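PDB 2W2U: AAA family ATPase, which belongs to an archaeal cell division machinery as an ATP-hydrolysing AAA protein, represented here by its MIT domain bound to an ESCRT-III peptide. Local coordinates for residues 15-27 and 41-55. Residues are numbered along the deposited sequence; the frame is centred on the assembly and turned at random.
Sequences LEEMARKYAINAV and NYKKAIEVLAQLVSL
Tyr22 lies across helix 41-55 as a knob among Asn41, Lys44, Ala45 and Val48. Its CB rests on the backbone, 3.5 Å from Asn41 O and close to Ala45 N. With CG anti to the carbonyl carbon (chi1 -72°), the ring passes over Lys44, whose CB sits 3.7 Å from the ring centroid and 9° off the normal, a CH-pi contact. CG lies by that CB, CD1 by Asn41 OD1 and CD2 by Lys44 O; CE1 touches Lys44 CD, CE2 meets Val48 CG2, and CZ is about equally near Lys44 CB and CD. With an alanine here, the Lys44 methylenes are likely to lose their aromatic cover and a gap to open beside Val48. Leu15 is a second knob, its CB 3.7 Å from Leu52 CD2. Ala26 CB stands over the Tyr42 ring, 3.5 Å from its centroid. The axes approach to 7.7 Å, consistent with small Ala19 and Ala45 where the backbones come close. Helix 62-81 packs against Ala23, Tyr42 and Leu49, while Glu16, hydrogen-bonded to Tyr65, makes a salt bridge to the bound peptide. This antiparallel pairing at 159° joins the first two helices of the three-helix bundle characteristic of MIT domains.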
# COMPACT_ATOMS: atom_id res chain seq x y z
N LEU A 15 -3.31 -10.74 -4.91
CA LEU A 15 -3.51 -9.65 -3.95
C LEU A 15 -2.34 -8.67 -3.94
O LEU A 15 -2.54 -7.46 -3.84
CB LEU A 15 -3.76 -10.20 -2.54
CG LEU A 15 -5.12 -10.88 -2.27
CD1 LEU A 15 -5.06 -11.67 -0.99
CD2 LEU A 15 -6.28 -9.87 -2.23
N GLU A 16 -1.12 -9.18 -4.05
CA GLU A 16 0.06 -8.32 -4.15
C GLU A 16 -0.03 -7.32 -5.31
O GLU A 16 0.27 -6.14 -5.15
CB GLU A 16 1.35 -9.15 -4.22
CG GLU A 16 1.74 -9.74 -2.87
CD GLU A 16 2.85 -10.77 -2.93
OE1 GLU A 16 3.25 -11.18 -4.04
OE2 GLU A 16 3.33 -11.16 -1.85
N GLU A 17 -0.47 -7.80 -6.48
CA GLU A 17 -0.68 -6.95 -7.65
C GLU A 17 -1.79 -5.91 -7.43
O GLU A 17 -1.66 -4.75 -7.86
CB GLU A 17 -0.95 -7.82 -8.90
CG GLU A 17 -1.74 -7.14 -10.04
CD GLU A 17 -1.03 -5.94 -10.68
OE1 GLU A 17 0.22 -5.83 -10.62
OE2 GLU A 17 -1.75 -5.10 -11.27
N MET A 18 -2.87 -6.34 -6.78
CA MET A 18 -3.98 -5.46 -6.40
C MET A 18 -3.51 -4.32 -5.50
O MET A 18 -3.82 -3.16 -5.75
CB MET A 18 -5.08 -6.26 -5.70
CG MET A 18 -6.39 -5.51 -5.45
SD MET A 18 -7.62 -6.54 -4.58
CE MET A 18 -7.71 -7.96 -5.65
N ALA A 19 -2.76 -4.66 -4.46
CA ALA A 19 -2.14 -3.68 -3.56
C ALA A 19 -1.22 -2.73 -4.32
O ALA A 19 -1.26 -1.52 -4.10
CB ALA A 19 -1.38 -4.39 -2.44
N ARG A 20 -0.40 -3.29 -5.22
CA ARG A 20 0.50 -2.51 -6.08
C ARG A 20 -0.23 -1.46 -6.93
O ARG A 20 0.17 -0.30 -6.95
CB ARG A 20 1.33 -3.43 -6.97
CG ARG A 20 2.39 -2.71 -7.80
CD ARG A 20 3.24 -3.67 -8.64
NE ARG A 20 3.97 -4.63 -7.81
CZ ARG A 20 3.70 -5.93 -7.72
NH1 ARG A 20 2.71 -6.46 -8.43
NH2 ARG A 20 4.42 -6.70 -6.92
N LYS A 21 -1.29 -1.88 -7.62
CA LYS A 21 -2.14 -0.99 -8.42
C LYS A 21 -2.68 0.17 -7.58
O LYS A 21 -2.62 1.32 -8.01
CB LYS A 21 -3.28 -1.78 -9.07
CG LYS A 21 -4.51 -0.94 -9.50
CD LYS A 21 -5.60 -1.74 -10.23
CE LYS A 21 -6.14 -2.93 -9.42
NZ LYS A 21 -5.55 -4.24 -9.87
N TYR A 22 -3.19 -0.13 -6.39
CA TYR A 22 -3.66 0.91 -5.48
C TYR A 22 -2.54 1.85 -5.02
O TYR A 22 -2.72 3.08 -5.02
CB TYR A 22 -4.38 0.31 -4.27
CG TYR A 22 -5.74 -0.27 -4.58
CD1 TYR A 22 -6.70 0.49 -5.24
CD2 TYR A 22 -6.07 -1.57 -4.21
CE1 TYR A 22 -7.96 -0.02 -5.53
CE2 TYR A 22 -7.33 -2.10 -4.49
CZ TYR A 22 -8.27 -1.32 -5.15
OH TYR A 22 -9.52 -1.81 -5.44
N ALA A 23 -1.40 1.28 -4.65
CA ALA A 23 -0.24 2.05 -4.20
C ALA A 23 0.28 3.00 -5.28
O ALA A 23 0.58 4.16 -5.00
CB ALA A 23 0.87 1.12 -3.72
N ILE A 24 0.37 2.50 -6.51
CA ILE A 24 0.77 3.31 -7.67
C ILE A 24 -0.25 4.44 -7.93
O ILE A 24 0.15 5.58 -8.20
CB ILE A 24 0.98 2.44 -8.94
CG1 ILE A 24 2.18 1.51 -8.77
CG2 ILE A 24 1.17 3.31 -10.19
CD1 ILE A 24 2.33 0.48 -9.89
N ASN A 25 -1.54 4.12 -7.84
CA ASN A 25 -2.59 5.14 -7.97
C ASN A 25 -2.48 6.24 -6.91
O ASN A 25 -2.69 7.41 -7.21
CB ASN A 25 -3.98 4.50 -7.91
CG ASN A 25 -4.35 3.72 -9.16
OD1 ASN A 25 -3.66 3.79 -10.18
ND2 ASN A 25 -5.45 2.98 -9.08
N ALA A 26 -2.16 5.84 -5.68
CA ALA A 26 -2.04 6.76 -4.56
C ALA A 26 -0.84 7.71 -4.67
O ALA A 26 -0.96 8.91 -4.42
CB ALA A 26 -1.97 5.98 -3.26
N VAL A 27 0.32 7.16 -5.05
CA VAL A 27 1.54 7.95 -5.19
C VAL A 27 1.40 8.93 -6.36
O VAL A 27 1.86 10.08 -6.27
CB VAL A 27 2.80 7.03 -5.32
CG1 VAL A 27 4.05 7.85 -5.50
CG2 VAL A 27 2.95 6.15 -4.09
N ASN A 41 -6.76 5.74 -2.23
CA ASN A 41 -5.95 4.68 -2.80
C ASN A 41 -4.94 4.06 -1.82
O ASN A 41 -4.73 2.85 -1.84
CB ASN A 41 -5.30 5.17 -4.10
CG ASN A 41 -6.27 5.16 -5.27
OD1 ASN A 41 -6.64 4.10 -5.76
ND2 ASN A 41 -6.70 6.35 -5.71
N TYR A 42 -4.34 4.89 -0.97
CA TYR A 42 -3.47 4.42 0.12
C TYR A 42 -4.26 3.49 1.06
O TYR A 42 -3.77 2.42 1.44
CB TYR A 42 -2.89 5.59 0.93
CG TYR A 42 -1.71 6.33 0.33
CD1 TYR A 42 -0.56 5.64 -0.09
CD2 TYR A 42 -1.71 7.72 0.23
CE1 TYR A 42 0.53 6.33 -0.64
CE2 TYR A 42 -0.63 8.41 -0.31
CZ TYR A 42 0.49 7.71 -0.74
OH TYR A 42 1.54 8.41 -1.26
N LYS A 43 -5.47 3.90 1.43
CA LYS A 43 -6.32 3.11 2.33
C LYS A 43 -6.66 1.76 1.72
O LYS A 43 -6.73 0.75 2.42
CB LYS A 43 -7.62 3.85 2.67
CG LYS A 43 -7.46 5.02 3.62
CD LYS A 43 -8.83 5.48 4.11
CE LYS A 43 -8.75 6.82 4.82
NZ LYS A 43 -8.22 6.72 6.20
N LYS A 44 -6.88 1.76 0.40
CA LYS A 44 -7.24 0.55 -0.33
C LYS A 44 -6.04 -0.39 -0.46
O LYS A 44 -6.20 -1.61 -0.45
CB LYS A 44 -7.85 0.88 -1.70
CG LYS A 44 -9.29 1.39 -1.59
CD LYS A 44 -9.86 1.80 -2.95
CE LYS A 44 -11.27 2.39 -2.83
NZ LYS A 44 -12.27 1.44 -2.22
N ALA A 45 -4.85 0.19 -0.59
CA ALA A 45 -3.61 -0.58 -0.55
C ALA A 45 -3.38 -1.18 0.84
O ALA A 45 -3.01 -2.35 0.96
CB ALA A 45 -2.43 0.30 -0.97
N ILE A 46 -3.62 -0.37 1.88
CA ILE A 46 -3.51 -0.82 3.27
C ILE A 46 -4.43 -2.02 3.55
O ILE A 46 -3.99 -3.03 4.10
CB ILE A 46 -3.77 0.33 4.29
CG1 ILE A 46 -2.60 1.31 4.30
CG2 ILE A 46 -4.00 -0.23 5.71
CD1 ILE A 46 -2.94 2.69 4.87
N GLU A 47 -5.69 -1.90 3.14
CA GLU A 47 -6.66 -2.98 3.33
C GLU A 47 -6.24 -4.29 2.64
O GLU A 47 -6.38 -5.36 3.22
CB GLU A 47 -8.05 -2.53 2.87
CG GLU A 47 -9.18 -3.45 3.33
CD GLU A 47 -10.50 -3.14 2.64
OE1 GLU A 47 -10.51 -2.29 1.72
OE2 GLU A 47 -11.52 -3.74 3.03
N VAL A 48 -5.75 -4.20 1.41
CA VAL A 48 -5.25 -5.40 0.71
C VAL A 48 -4.01 -5.96 1.41
O VAL A 48 -3.87 -7.18 1.56
CB VAL A 48 -4.96 -5.15 -0.79
CG1 VAL A 48 -4.48 -6.42 -1.47
CG2 VAL A 48 -6.21 -4.62 -1.52
N LEU A 49 -3.12 -5.07 1.84
CA LEU A 49 -1.90 -5.47 2.55
C LEU A 49 -2.20 -6.08 3.92
O LEU A 49 -1.52 -7.02 4.34
CB LEU A 49 -0.90 -4.30 2.66
CG LEU A 49 -0.19 -3.80 1.39
CD1 LEU A 49 0.51 -2.46 1.61
CD2 LEU A 49 0.80 -4.83 0.84
N ALA A 50 -3.24 -5.58 4.59
CA ALA A 50 -3.70 -6.17 5.85
C ALA A 50 -4.24 -7.59 5.62
O ALA A 50 -4.00 -8.48 6.43
CB ALA A 50 -4.74 -5.28 6.53
N GLN A 51 -4.95 -7.78 4.51
CA GLN A 51 -5.47 -9.10 4.14
C GLN A 51 -4.33 -10.10 3.88
O GLN A 51 -4.40 -11.26 4.33
CB GLN A 51 -6.37 -8.99 2.91
CG GLN A 51 -6.95 -10.32 2.43
CD GLN A 51 -7.99 -10.89 3.38
OE1 GLN A 51 -8.97 -10.22 3.70
NE2 GLN A 51 -7.79 -12.13 3.82
N LEU A 52 -3.31 -9.65 3.16
CA LEU A 52 -2.10 -10.43 2.90
C LEU A 52 -1.37 -10.83 4.19
O LEU A 52 -0.96 -11.97 4.35
CB LEU A 52 -1.15 -9.69 1.94
CG LEU A 52 -1.46 -9.74 0.43
CD1 LEU A 52 -0.73 -8.63 -0.31
CD2 LEU A 52 -1.11 -11.10 -0.18
N VAL A 53 -1.24 -9.87 5.12
CA VAL A 53 -0.75 -10.14 6.47
C VAL A 53 -1.56 -11.23 7.21
O VAL A 53 -0.97 -12.12 7.79
CB VAL A 53 -0.67 -8.83 7.32
CG1 VAL A 53 -0.48 -9.14 8.82
CG2 VAL A 53 0.46 -7.94 6.82
N SER A 54 -2.90 -11.16 7.17
CA SER A 54 -3.73 -12.23 7.76
C SER A 54 -3.47 -13.60 7.14
O SER A 54 -3.41 -14.60 7.86
CB SER A 54 -5.23 -11.93 7.62
OG SER A 54 -5.59 -10.82 8.42
N LEU A 55 -3.33 -13.64 5.82
CA LEU A 55 -3.19 -14.89 5.08
C LEU A 55 -1.79 -15.50 5.20
O LEU A 55 -1.64 -16.72 5.18
CB LEU A 55 -3.53 -14.68 3.60
CG LEU A 55 -4.99 -14.64 3.12
CD1 LEU A 55 -5.06 -13.96 1.76
CD2 LEU A 55 -5.60 -16.03 3.04